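Local coordinates for protein hypoxanthine-guanine phosphoribosyltransferase (Leishmania tarentolae, PDB 1PZM) that probably transfers the 5-phosphoribosyl group of 5-phosphoribosyl pyrophosphate to guanine or hypoxanthine, giving GMP or IMP in purine salvage, at residues F69-D74 and K150-L155; I121-D126 and R139-K144; L154-S159 and V165-P170. One frame throughout, in Å; residues are numbered along the deposited sequence.

Contact 1 (F69-D74 and K150-L155); sequences FIFTAD and KTVVLL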
loop_
_atom_site.group_PDB
_atom_site.type_symbol
_atom_site.label_atom_id
_atom_site.label_comp_id
_atom_site.label_asym_id
_atom_site.label_seq_id
_atom_site.Cartn_x
_atom_site.Cartn_y
_atom_site.Cartn_z
ATOM N N PHE A 69 -3.049 3.000 2.580
ATOM C CA PHE A 69 -2.330 2.053 1.708
ATOM C C PHE A 69 -3.033 0.744 1.364
ATOM O O PHE A 69 -2.886 0.243 0.215
ATOM C CB PHE A 69 -0.859 1.802 2.128
ATOM C CG PHE A 69 -0.650 0.660 3.105
ATOM C CD1 PHE A 69 0.046 -0.487 2.698
ATOM C CD2 PHE A 69 -1.042 0.782 4.461
ATOM C CE1 PHE A 69 0.319 -1.537 3.611
ATOM C CE2 PHE A 69 -0.804 -0.246 5.375
ATOM C CZ PHE A 69 -0.149 -1.426 4.941
ATOM N N ILE A 70 -3.725 0.130 2.313
ATOM C CA ILE A 70 -4.450 -1.099 1.942
ATOM C C ILE A 70 -5.642 -0.877 0.999
ATOM O O ILE A 70 -5.787 -1.570 -0.013
ATOM C CB ILE A 70 -4.800 -1.939 3.179
ATOM C CG1 ILE A 70 -3.450 -2.475 3.753
ATOM C CG2 ILE A 70 -5.789 -3.126 2.787
ATOM C CD1 ILE A 70 -3.473 -3.115 5.106
ATOM N N PHE A 71 -6.440 0.141 1.312
ATOM C CA PHE A 71 -7.592 0.523 0.495
ATOM C C PHE A 71 -7.126 0.858 -0.912
ATOM O O PHE A 71 -7.759 0.453 -1.877
ATOM C CB PHE A 71 -8.308 1.720 1.156
ATOM C CG PHE A 71 -9.529 2.198 0.393
ATOM C CD1 PHE A 71 -10.491 1.295 -0.074
ATOM C CD2 PHE A 71 -9.734 3.580 0.214
ATOM C CE1 PHE A 71 -11.595 1.743 -0.785
ATOM C CE2 PHE A 71 -10.901 4.044 -0.457
ATOM C CZ PHE A 71 -11.804 3.134 -0.965
ATOM N N THR A 72 -6.016 1.610 -1.021
ATOM C CA THR A 72 -5.460 1.950 -2.320
ATOM C C THR A 72 -5.067 0.654 -3.135
ATOM O O THR A 72 -5.342 0.532 -4.331
ATOM C CB THR A 72 -4.190 2.871 -2.172
ATOM O OG1 THR A 72 -4.531 4.131 -1.541
ATOM C CG2 THR A 72 -3.744 3.275 -3.534
ATOM N N ALA A 73 -4.355 -0.271 -2.488
ATOM C CA ALA A 73 -3.929 -1.511 -3.149
ATOM C C ALA A 73 -5.122 -2.263 -3.691
ATOM O O ALA A 73 -5.042 -2.840 -4.782
ATOM C CB ALA A 73 -3.198 -2.394 -2.167
ATOM N N ASP A 74 -6.201 -2.312 -2.900
ATOM C CA ASP A 74 -7.380 -3.113 -3.291
ATOM C C ASP A 74 -8.248 -2.322 -4.318
ATOM O O ASP A 74 -8.661 -2.846 -5.324
ATOM C CB ASP A 74 -8.214 -3.405 -2.027
ATOM C CG ASP A 74 -7.567 -4.459 -1.114
ATOM O OD1 ASP A 74 -6.424 -4.957 -1.428
ATOM O OD2 ASP A 74 -8.154 -4.848 -0.055
ATOM N N LYS A 150 -11.100 14.544 -7.656
ATOM C CA LYS A 150 -12.200 13.884 -6.977
ATOM C C LYS A 150 -11.632 13.183 -5.730
ATOM O O LYS A 150 -10.408 13.006 -5.621
ATOM C CB LYS A 150 -12.935 12.870 -7.875
ATOM C CG LYS A 150 -13.721 13.441 -9.092
ATOM C CD LYS A 150 -15.022 14.186 -8.727
ATOM C CE LYS A 150 -15.498 15.033 -9.932
ATOM N NZ LYS A 150 -16.332 16.230 -9.516
ATOM N N THR A 151 -12.518 12.852 -4.779
ATOM C CA THR A 151 -12.105 12.183 -3.561
ATOM C C THR A 151 -12.860 10.913 -3.371
ATOM O O THR A 151 -14.126 10.890 -3.499
ATOM C CB THR A 151 -12.351 13.080 -2.331
ATOM O OG1 THR A 151 -13.754 13.519 -2.328
ATOM C CG2 THR A 151 -11.558 14.356 -2.432
ATOM N N VAL A 152 -12.128 9.868 -2.995
ATOM C CA VAL A 152 -12.785 8.624 -2.606
ATOM C C VAL A 152 -12.351 8.284 -1.166
ATOM O O VAL A 152 -11.146 8.390 -0.823
ATOM C CB VAL A 152 -12.456 7.467 -3.600
ATOM C CG1 VAL A 152 -10.899 7.258 -3.748
ATOM C CG2 VAL A 152 -13.153 6.155 -3.180
ATOM N N VAL A 153 -13.306 7.879 -0.326
ATOM C CA VAL A 153 -13.026 7.641 1.097
ATOM C C VAL A 153 -13.681 6.317 1.474
ATOM O O VAL A 153 -14.898 6.143 1.203
ATOM C CB VAL A 153 -13.699 8.823 1.971
ATOM C CG1 VAL A 153 -13.578 8.565 3.486
ATOM C CG2 VAL A 153 -13.065 10.200 1.641
ATOM N N LEU A 154 -12.972 5.435 2.179
ATOM C CA LEU A 154 -13.604 4.131 2.497
ATOM C C LEU A 154 -14.666 4.333 3.559
ATOM O O LEU A 154 -15.822 3.882 3.407
ATOM C CB LEU A 154 -12.564 3.047 2.938
ATOM C CG LEU A 154 -13.128 1.669 3.338
ATOM C CD1 LEU A 154 -13.977 1.005 2.224
ATOM C CD2 LEU A 154 -11.958 0.743 3.807
ATOM N N LEU A 155 -14.283 5.057 4.624
ATOM C CA LEU A 155 -15.158 5.243 5.769
ATOM C C LEU A 155 -15.386 6.714 5.962
ATOM O O LEU A 155 -14.484 7.466 6.294
ATOM C CB LEU A 155 -14.528 4.652 7.034
ATOM C CG LEU A 155 -14.222 3.170 7.024
ATOM C CD1 LEU A 155 -13.629 2.838 8.380
ATOM C CD2 LEU A 155 -15.559 2.393 6.773
#
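With CG trans to the backbone N (chi1 -180°), the ring of Phe71 is thrown straight out from its helix toward the bend in the chain at Leu154. Leu154 has a similar first torsion, 178°, which carries CG and the two methyls on along the ring while CB itself stays over the middle of it. That CB lies 3.8 Å from the centroid of the Phe71 ring and only 3° off its normal, a CH-pi contact made squarely on the face. From there the branch runs on over the same face to its rim, where Leu154 CD1 is 3.9 Å from CE1 of Phe71. Val152 comes from another direction: its CG2 meets the ring at the edge, near the ring plane, 4.0 Å from Phe71 CZ. The backbone also takes part, with the N of Leu154 3.6 Å from Phe71 CE2.

The contact joins helix 69-81 to strand 148-156 of the central parallel sheet in this type I phosphoribosyltransferase fold, and the ring rests where the strand turns its corner. A flat, wholly apolar side chain suits this place, since it can offer its face to a leucine and its edge to a beta-branched valine, a residue at home in a strand. Val124 of the neighbouring strand, Val171 and Tyr182 also touch Phe71, so the ring is enclosed in the core. Elsewhere on the same helix, Thr72 and Ala73 pack against Phe69 and Ala73 of the second subunit.

Contact 2 (I121-D126 and R139-K144); sequences IMLVED and RFMLAK
Strand 120-125 and helix 132-142 are successive elements of the core alpha/beta sheet of the phosphoribosyltransferase fold, and Met141, in the last turn of the helix, lies against Ile121 and Leu123 on the strand. Two contacts carry the packing, and both use the aliphatic part of the methionine. Its CB is 3.9 Å from CD1 at the end of the Ile121 chain, and its CG is 4.1 Å from the CD2 methyl of Leu123. Ile121 and Met141 meet at about a right angle, the isoleucine reaching end-on across the root of the methionine. For Ile121, a chi1 of 67° sets CG1 between the backbone N and the carbonyl carbon, and an extended chi2 then pushes CD1 out to the helix. In Met141 a chi1 of -69° puts CG beside the backbone N and within reach of Leu123 CD2; the unbranched, flexible chain then bends, turning the sulfur onward from there.

Between strand and helix the chain passes through the loop that holds the GMP phosphate and ribose in this family, so strand 120-125, helix 132-142 and strand 148-156 form a beta-alpha-beta crossover. Asp126, at the corner the chain turns after Glu125, touches GMP directly. The contact with Met141 lies further back, at the start and middle of the strand, and Leu123 is about 12 Å from the nucleotide between nearest side-chain and ligand atoms. Ile121 and Leu123, two residues apart on an extended strand, present their side chains to the same helix-facing side. Around them Leu62 touches both strand residues, while Leu134 and Met138, from earlier turns of the helix, also cover Leu123. Just past the helix, Lys144 turns its amine away to a salt bridge with Asp111.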
loop_
_atom_site.group_PDB
_atom_site.type_symbol
_atom_site.label_atom_id
_atom_site.label_comp_id
_atom_site.label_asym_id
_atom_site.label_seq_id
_atom_site.Cartn_x
_atom_site.Cartn_y
_atom_site.Cartn_z
ATOM N N ILE A 121 -7.063 13.522 -11.265
ATOM C CA ILE A 121 -6.540 12.987 -10.005
ATOM C C ILE A 121 -7.637 12.679 -8.980
ATOM O O ILE A 121 -8.687 13.327 -8.942
ATOM C CB ILE A 121 -5.471 13.923 -9.388
ATOM C CG1 ILE A 121 -6.087 15.225 -8.942
ATOM C CG2 ILE A 121 -4.261 14.161 -10.332
ATOM C CD1 ILE A 121 -5.078 16.087 -8.196
ATOM N N MET A 122 -7.366 11.664 -8.167
ATOM C CA MET A 122 -8.314 11.191 -7.179
ATOM C C MET A 122 -7.604 10.965 -5.857
ATOM O O MET A 122 -6.678 10.086 -5.751
ATOM C CB MET A 122 -8.939 9.873 -7.622
ATOM C CG MET A 122 -10.014 9.406 -6.619
ATOM S SD MET A 122 -11.019 8.069 -7.212
ATOM C CE MET A 122 -12.048 9.081 -8.429
ATOM N N LEU A 123 -8.022 11.727 -4.845
ATOM C CA LEU A 123 -7.456 11.559 -3.509
ATOM C C LEU A 123 -8.106 10.358 -2.868
ATOM O O LEU A 123 -9.366 10.218 -2.897
ATOM C CB LEU A 123 -7.692 12.798 -2.627
ATOM C CG LEU A 123 -6.841 14.029 -2.953
ATOM C CD1 LEU A 123 -7.398 15.267 -2.292
ATOM C CD2 LEU A 123 -5.398 13.778 -2.526
ATOM N N VAL A 124 -7.264 9.495 -2.277
ATOM C CA VAL A 124 -7.726 8.220 -1.746
ATOM C C VAL A 124 -7.479 8.237 -0.234
ATOM O O VAL A 124 -6.361 8.346 0.222
ATOM C CB VAL A 124 -6.989 6.990 -2.377
ATOM C CG1 VAL A 124 -7.474 5.691 -1.688
ATOM C CG2 VAL A 124 -7.232 6.917 -3.901
ATOM N N GLU A 125 -8.565 8.160 0.536
ATOM C CA GLU A 125 -8.465 8.281 1.989
ATOM C C GLU A 125 -9.072 7.075 2.678
ATOM O O GLU A 125 -10.096 6.526 2.216
ATOM C CB GLU A 125 -9.277 9.482 2.435
ATOM C CG GLU A 125 -8.652 10.805 2.185
ATOM C CD GLU A 125 -8.005 11.357 3.432
ATOM O OE1 GLU A 125 -7.114 10.679 4.017
ATOM O OE2 GLU A 125 -8.438 12.470 3.841
ATOM N N ASP A 126 -8.514 6.708 3.825
ATOM C CA ASP A 126 -9.135 5.616 4.579
ATOM C C ASP A 126 -10.396 6.073 5.328
ATOM O O ASP A 126 -11.452 5.419 5.249
ATOM C CB ASP A 126 -8.148 4.975 5.544
ATOM C CG ASP A 126 -7.367 5.976 6.335
ATOM O OD1 ASP A 126 -7.566 7.198 6.215
ATOM O OD2 ASP A 126 -6.503 5.623 7.155
ATOM N N ARG A 139 -7.288 21.600 -1.242
ATOM C CA ARG A 139 -6.811 22.941 -1.590
ATOM C C ARG A 139 -5.418 22.845 -2.184
ATOM O O ARG A 139 -5.098 23.499 -3.192
ATOM C CB ARG A 139 -6.763 23.871 -0.357
ATOM C CG ARG A 139 -8.114 24.130 0.334
ATOM C CD ARG A 139 -8.156 25.322 1.342
ATOM N NE ARG A 139 -9.504 25.407 1.930
ATOM C CZ ARG A 139 -10.487 26.182 1.480
ATOM N NH1 ARG A 139 -10.294 27.012 0.453
ATOM N NH2 ARG A 139 -11.669 26.157 2.082
ATOM N N PHE A 140 -4.586 22.031 -1.547
ATOM C CA PHE A 140 -3.229 21.915 -1.963
ATOM C C PHE A 140 -3.086 21.246 -3.348
ATOM O O PHE A 140 -2.255 21.673 -4.151
ATOM C CB PHE A 140 -2.431 21.203 -0.892
ATOM C CG PHE A 140 -0.975 21.062 -1.230
ATOM C CD1 PHE A 140 -0.065 22.024 -0.824
ATOM C CD2 PHE A 140 -0.521 19.961 -1.952
ATOM C CE1 PHE A 140 1.297 21.889 -1.131
ATOM C CE2 PHE A 140 0.829 19.814 -2.271
ATOM C CZ PHE A 140 1.748 20.781 -1.859
ATOM N N MET A 141 -3.880 20.225 -3.648
ATOM C CA MET A 141 -3.801 19.578 -4.967
ATOM C C MET A 141 -4.402 20.476 -6.074
ATOM O O MET A 141 -3.896 20.486 -7.201
ATOM C CB MET A 141 -4.438 18.160 -4.953
ATOM C CG MET A 141 -3.645 17.121 -4.128
ATOM S SD MET A 141 -1.917 16.998 -4.665
ATOM C CE MET A 141 -1.027 16.274 -3.192
ATOM N N LEU A 142 -5.451 21.230 -5.731
ATOM C CA LEU A 142 -6.143 22.167 -6.649
ATOM C C LEU A 142 -5.242 23.225 -7.294
ATOM O O LEU A 142 -5.411 23.572 -8.471
ATOM C CB LEU A 142 -7.332 22.870 -5.948
ATOM C CG LEU A 142 -8.595 21.988 -5.769
ATOM C CD1 LEU A 142 -9.647 22.531 -4.779
ATOM C CD2 LEU A 142 -9.252 21.645 -7.120
ATOM N N ALA A 143 -4.298 23.745 -6.509
ATOM C CA ALA A 143 -3.336 24.757 -6.974
ATOM C C ALA A 143 -2.228 24.168 -7.863
ATOM O O ALA A 143 -1.335 24.905 -8.269
ATOM C CB ALA A 143 -2.721 25.520 -5.785
ATOM N N LYS A 144 -2.273 22.846 -8.135
ATOM C CA LYS A 144 -1.387 22.188 -9.130
ATOM C C LYS A 144 -2.061 22.124 -10.528
ATOM O O LYS A 144 -1.504 21.574 -11.496
ATOM C CB LYS A 144 -0.992 20.779 -8.680
ATOM C CG LYS A 144 -0.183 20.703 -7.388
ATOM C CD LYS A 144 0.157 19.240 -7.078
ATOM C CE LYS A 144 0.959 19.072 -5.793
ATOM N NZ LYS A 144 2.361 19.554 -5.923
#

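Contact 3 (L154-S159 and V165-P170); sequences LLDKPS and VLVDYP. With 5GP (guanosine-5'-monophosphate), chain C.
Asp156 and Pro170 lean past each other at a slant, the carboxylate lying beside the proline ring without any hydrogen bond between them. The approach is through one carbon of the ring: Pro170 CB is 4.0 Å from Asp156 CB and 3.9 Å from its OD1. The other oxygen, OD2, comes only within 4.4 Å of Val167 CG2, and its main partner is Arg161, with which it forms a salt bridge. Pro170 and Val167 both cover the side of the carboxylate turned to 165-170, and the salt bridge would balance its charge.

These residues lie where strand 148-156 runs out beside strand 169-173, its parallel neighbour in the sheet. Tyr169 N lies at bonding distance from Thr151 O, so the next nitrogen, that of Pro170, faces away from strand 148-156 and its missing N-H costs no bond there. After Asp156, Lys157 extends in another direction into the GMP pocket. Its chain is bent at chi3 (-68°), and NZ donates to both acceptors on one edge of the purine, N7 at 2.6 Å and O6 at 2.7 Å. A long, flexible amine suits this paired grip on the 6-oxopurine, and NZ also bonds to Ala177 O.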
loop_
_atom_site.group_PDB
_atom_site.type_symbol
_atom_site.label_atom_id
_atom_site.label_comp_id
_atom_site.label_asym_id
_atom_site.label_seq_id
_atom_site.Cartn_x
_atom_site.Cartn_y
_atom_site.Cartn_z
ATOM N N LEU A 154 -12.972 5.435 2.179
ATOM C CA LEU A 154 -13.604 4.131 2.497
ATOM C C LEU A 154 -14.666 4.333 3.559
ATOM O O LEU A 154 -15.822 3.882 3.407
ATOM C CB LEU A 154 -12.564 3.047 2.938
ATOM C CG LEU A 154 -13.128 1.669 3.338
ATOM C CD1 LEU A 154 -13.977 1.005 2.224
ATOM C CD2 LEU A 154 -11.958 0.743 3.807
ATOM N N LEU A 155 -14.283 5.057 4.624
ATOM C CA LEU A 155 -15.158 5.243 5.769
ATOM C C LEU A 155 -15.386 6.714 5.962
ATOM O O LEU A 155 -14.484 7.466 6.294
ATOM C CB LEU A 155 -14.528 4.652 7.034
ATOM C CG LEU A 155 -14.222 3.170 7.024
ATOM C CD1 LEU A 155 -13.629 2.838 8.380
ATOM C CD2 LEU A 155 -15.559 2.393 6.773
ATOM N N ASP A 156 -16.629 7.147 5.789
ATOM C CA ASP A 156 -16.949 8.573 6.010
ATOM C C ASP A 156 -17.678 8.674 7.321
ATOM O O ASP A 156 -18.708 7.980 7.509
ATOM C CB ASP A 156 -17.843 9.075 4.850
ATOM C CG ASP A 156 -17.861 10.581 4.745
ATOM O OD1 ASP A 156 -18.758 11.128 4.054
ATOM O OD2 ASP A 156 -16.984 11.277 5.326
ATOM N N LYS A 157 -17.226 9.587 8.199
ATOM C CA LYS A 157 -17.948 9.915 9.436
ATOM C C LYS A 157 -18.499 11.338 9.380
ATOM O O LYS A 157 -17.967 12.260 10.067
ATOM C CB LYS A 157 -17.046 9.702 10.699
ATOM C CG LYS A 157 -16.488 8.244 10.806
ATOM C CD LYS A 157 -15.765 7.933 12.176
ATOM C CE LYS A 157 -14.542 8.686 12.308
ATOM N NZ LYS A 157 -13.507 8.128 13.348
ATOM N N PRO A 158 -19.590 11.543 8.617
ATOM C CA PRO A 158 -20.100 12.909 8.399
ATOM C C PRO A 158 -20.618 13.584 9.676
ATOM O O PRO A 158 -20.661 14.850 9.777
ATOM C CB PRO A 158 -21.199 12.732 7.319
ATOM C CG PRO A 158 -21.655 11.249 7.398
ATOM C CD PRO A 158 -20.412 10.526 7.919
ATOM N N SER A 159 -20.963 12.796 10.686
ATOM C CA SER A 159 -21.438 13.462 11.912
ATOM C C SER A 159 -20.263 14.145 12.623
ATOM O O SER A 159 -20.485 14.894 13.488
ATOM C CB SER A 159 -22.178 12.526 12.877
ATOM O OG SER A 159 -21.326 11.473 13.345
ATOM N N VAL A 165 -16.702 19.847 3.081
ATOM C CA VAL A 165 -15.996 19.354 1.887
ATOM C C VAL A 165 -16.814 18.414 1.009
ATOM O O VAL A 165 -17.653 17.601 1.498
ATOM C CB VAL A 165 -14.595 18.625 2.161
ATOM C CG1 VAL A 165 -13.654 19.484 2.978
ATOM C CG2 VAL A 165 -14.775 17.218 2.770
ATOM N N LEU A 166 -16.514 18.496 -0.293
ATOM C CA LEU A 166 -17.023 17.523 -1.277
ATOM C C LEU A 166 -16.327 16.168 -1.186
ATOM O O LEU A 166 -15.116 16.060 -1.589
ATOM C CB LEU A 166 -16.926 18.100 -2.709
ATOM C CG LEU A 166 -17.516 17.197 -3.826
ATOM C CD1 LEU A 166 -19.061 17.136 -3.739
ATOM C CD2 LEU A 166 -17.029 17.610 -5.274
ATOM N N VAL A 167 -17.035 15.146 -0.649
ATOM C CA VAL A 167 -16.561 13.709 -0.809
ATOM C C VAL A 167 -17.315 13.031 -1.940
ATOM O O VAL A 167 -18.514 12.740 -1.829
ATOM C CB VAL A 167 -16.695 12.806 0.446
ATOM C CG1 VAL A 167 -16.369 11.345 0.110
ATOM C CG2 VAL A 167 -15.729 13.226 1.536
ATOM N N ASP A 168 -16.654 12.894 -3.074
ATOM C CA ASP A 168 -17.378 12.419 -4.271
ATOM C C ASP A 168 -17.761 10.953 -4.120
ATOM O O ASP A 168 -18.864 10.570 -4.528
ATOM C CB ASP A 168 -16.530 12.579 -5.520
ATOM C CG ASP A 168 -15.983 13.967 -5.636
ATOM O OD1 ASP A 168 -16.763 14.845 -6.047
ATOM O OD2 ASP A 168 -14.841 14.278 -5.283
ATOM N N TYR A 169 -16.854 10.146 -3.538
ATOM C CA TYR A 169 -17.153 8.696 -3.412
ATOM C C TYR A 169 -16.974 8.169 -1.977
ATOM O O TYR A 169 -15.969 7.543 -1.660
ATOM C CB TYR A 169 -16.320 7.880 -4.410
ATOM C CG TYR A 169 -16.505 8.310 -5.858
ATOM C CD1 TYR A 169 -17.535 7.767 -6.660
ATOM C CD2 TYR A 169 -15.601 9.198 -6.452
ATOM C CE1 TYR A 169 -17.696 8.172 -7.968
ATOM C CE2 TYR A 169 -15.734 9.591 -7.762
ATOM C CZ TYR A 169 -16.771 9.078 -8.518
ATOM O OH TYR A 169 -16.882 9.454 -9.831
ATOM N N PRO A 170 -17.959 8.365 -1.113
ATOM C CA PRO A 170 -17.836 7.865 0.243
ATOM C C PRO A 170 -18.383 6.431 0.186
ATOM O O PRO A 170 -19.612 6.234 0.052
ATOM C CB PRO A 170 -18.781 8.751 1.023
ATOM C CG PRO A 170 -19.859 9.238 0.014
ATOM C CD PRO A 170 -19.281 8.968 -1.368
HETATM P P 5GP C . -9.875 14.496 10.208
HETATM O O1P 5GP C . -10.947 14.179 9.224
HETATM O O2P 5GP C . -10.408 15.067 11.473
HETATM O O3P 5GP C . -9.056 15.554 9.567
HETATM O "O5'" 5GP C . -9.005 13.174 10.474
HETATM C "C5'" 5GP C . -7.811 13.172 11.267
HETATM C "C4'" 5GP C . -6.954 11.887 11.060
HETATM O "O4'" 5GP C . -7.405 10.763 11.832
HETATM C "C3'" 5GP C . -6.879 11.380 9.623
HETATM O "O3'" 5GP C . -5.569 10.904 9.302
HETATM C "C2'" 5GP C . -7.877 10.234 9.645
HETATM O "O2'" 5GP C . -7.622 9.348 8.593
HETATM C "C1'" 5GP C . -7.731 9.628 11.050
HETATM N N9 5GP C . -9.007 9.056 11.576
HETATM C C8 5GP C . -10.212 9.690 11.936
HETATM N N7 5GP C . -11.087 8.745 12.494
HETATM C C5 5GP C . -10.298 7.634 12.701
HETATM C C6 5GP C . -10.599 6.366 13.213
HETATM O O6 5GP C . -11.783 6.069 13.564
HETATM N N1 5GP C . -9.591 5.407 13.306
HETATM C C2 5GP C . -8.292 5.728 12.907
HETATM N N2 5GP C . -7.297 4.849 13.010
HETATM N N3 5GP C . -8.004 6.960 12.390
HETATM C C4 5GP C . -9.014 7.901 12.299
#

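All three contacts are built on the parallel sheet that carries the GMP site. Contacts 1 and 2 have centres 13 Å apart and sit on neighbouring strands, joined where Val152 N lies 2.8 Å from Leu123 O and Leu123 N 2.8 Å from Lys150 O. Contacts 1 and 3 share Leu154 and Leu155, their centres 11 Å apart, and Thr151 O is 2.8 Å from Tyr169 N. Between contacts 2 and 3, Leu155 N lies 2.9 Å from Asp126 O, linking the corners that the chain turns at 126 and at 154-155. Contacts 2 and 3 each put one residue into the GMP pocket, whereas in contact 1 the side chain of Val153 stays about 8 Å from the nucleotide between nearest atoms.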